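Local structure of thiol-activated cytolysin (6NAL) at residues A[155-158]-A[159-162]. The protein probably acts as a pore-forming toxin of the cholesterol-dependent cytolysin family, assembling into large pores in target membranes. Numbering follows the deposited sequence.
Sequences DENE and LMLK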
loop_
_atom_site.group_PDB
_atom_site.type_symbol
_atom_site.label_atom_id
_atom_site.label_comp_id
_atom_site.label_asym_id
_atom_site.label_seq_id
_atom_site.Cartn_x
_atom_site.Cartn_y
_atom_site.Cartn_z
ATOM N N ASP A 155 -2.869 -21.998 5.795
ATOM C CA ASP A 155 -3.166 -23.195 6.583
ATOM C C ASP A 155 -3.837 -24.244 5.696
ATOM O O ASP A 155 -4.050 -24.034 4.495
ATOM C CB ASP A 155 -4.042 -22.861 7.817
ATOM C CG ASP A 155 -5.382 -22.196 7.447
ATOM O OD1 ASP A 155 -5.640 -22.035 6.214
ATOM O OD2 ASP A 155 -6.150 -21.817 8.385
ATOM N N GLU A 156 -4.185 -25.380 6.312
ATOM C CA GLU A 156 -4.714 -26.502 5.545
ATOM C C GLU A 156 -5.982 -26.117 4.798
ATOM O O GLU A 156 -6.287 -26.711 3.759
ATOM C CB GLU A 156 -4.978 -27.701 6.459
ATOM C CG GLU A 156 -3.725 -28.375 7.039
ATOM C CD GLU A 156 -3.354 -27.835 8.443
ATOM O OE1 GLU A 156 -3.882 -26.742 8.833
ATOM O OE2 GLU A 156 -2.519 -28.490 9.140
ATOM N N ASN A 157 -6.727 -25.114 5.285
ATOM C CA ASN A 157 -8.022 -24.845 4.665
ATOM C C ASN A 157 -7.883 -23.974 3.437
ATOM O O ASN A 157 -8.689 -24.077 2.508
ATOM C CB ASN A 157 -8.989 -24.183 5.643
ATOM C CG ASN A 157 -9.638 -25.191 6.592
ATOM O OD1 ASN A 157 -10.167 -26.246 6.179
ATOM N ND2 ASN A 157 -9.581 -24.876 7.872
ATOM N N GLU A 158 -6.905 -23.080 3.433
ATOM C CA GLU A 158 -6.655 -22.324 2.228
ATOM C C GLU A 158 -6.151 -23.269 1.164
ATOM O O GLU A 158 -6.509 -23.126 -0.001
ATOM C CB GLU A 158 -5.643 -21.187 2.456
ATOM C CG GLU A 158 -5.797 -20.042 1.391
ATOM C CD GLU A 158 -4.596 -19.087 1.244
ATOM O OE1 GLU A 158 -3.737 -19.028 2.161
ATOM O OE2 GLU A 158 -4.504 -18.388 0.188
ATOM N N LEU A 159 -5.346 -24.257 1.573
ATOM C CA LEU A 159 -4.828 -25.262 0.659
ATOM C C LEU A 159 -5.961 -26.022 0.014
ATOM O O LEU A 159 -6.053 -26.088 -1.213
ATOM C CB LEU A 159 -3.906 -26.238 1.398
ATOM C CG LEU A 159 -2.839 -26.911 0.533
ATOM C CD1 LEU A 159 -1.578 -27.321 1.236
ATOM C CD2 LEU A 159 -3.446 -28.176 -0.085
HETATM N N MSE A 160 -6.848 -26.583 0.812
HETATM C CA MSE A 160 -7.896 -27.425 0.255
HETATM C C MSE A 160 -8.733 -26.617 -0.689
HETATM O O MSE A 160 -9.081 -27.063 -1.746
HETATM C CB MSE A 160 -8.767 -28.027 1.331
HETATM C CG MSE A 160 -8.181 -29.304 1.944
HETATM SE SE MSE A 160 -8.980 -29.588 3.727
HETATM C CE MSE A 160 -10.842 -29.567 3.237
ATOM N N LEU A 161 -9.024 -25.377 -0.327
ATOM C CA LEU A 161 -9.960 -24.601 -1.137
ATOM C C LEU A 161 -9.363 -24.101 -2.455
ATOM O O LEU A 161 -10.086 -23.899 -3.428
ATOM C CB LEU A 161 -10.451 -23.416 -0.321
ATOM C CG LEU A 161 -11.632 -22.700 -0.924
ATOM C CD1 LEU A 161 -12.802 -23.657 -1.153
ATOM C CD2 LEU A 161 -12.054 -21.537 0.010
ATOM N N LYS A 162 -8.078 -23.805 -2.489
ATOM C CA LYS A 162 -7.484 -23.254 -3.687
ATOM C C LYS A 162 -7.072 -24.352 -4.649
ATOM O O LYS A 162 -7.210 -24.188 -5.854
ATOM C CB LYS A 162 -6.292 -22.398 -3.300
ATOM C CG LYS A 162 -6.708 -21.044 -2.755
ATOM C CD LYS A 162 -5.512 -20.084 -2.704
ATOM C CE LYS A 162 -5.936 -18.626 -2.554
ATOM N NZ LYS A 162 -4.727 -17.787 -2.407
#
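Four successive i to i+4 backbone bonds carry residues 155-158 into 159-162, from L159 N to D155 O (3.2 Å) through K162 N to E158 O (3.0 Å). On one flank of this turn E158 and K162 run side by side and point the same way. Their salt bridge joins K162 NZ to E158 OE2 at 2.7 Å, with the nitrogen nearly in line with the C-O bond. With CG turned away from the backbone N (chi1 -157°) and an extended chain, E158 runs alongside K162, which is also extended. K162 CE also lies 3.1 Å from E158 OE2. The other oxygen, OE1, accepts from Y154 N, so both carboxylate oxygens are held. K162 NZ also bonds S151 OG, and its charge makes a cation-pi contact with Y55. D155 is the N-cap of helix 156-163, a short helix of the cytolysin's elongated, strand-rich chain. D155 OD1 accepts from E158 N at 3.2 Å and, weakly, from N157 N, while OD2 bonds T27 OG1. Selenomethionine M160 bends at chi3 (55°), and its SE lies 3.9 Å from E156 O. L159 packs on I167 and L170 of helix 167-174; L161 meets Y55 and F59 of strand 44-59 and T353 of strand 349-372.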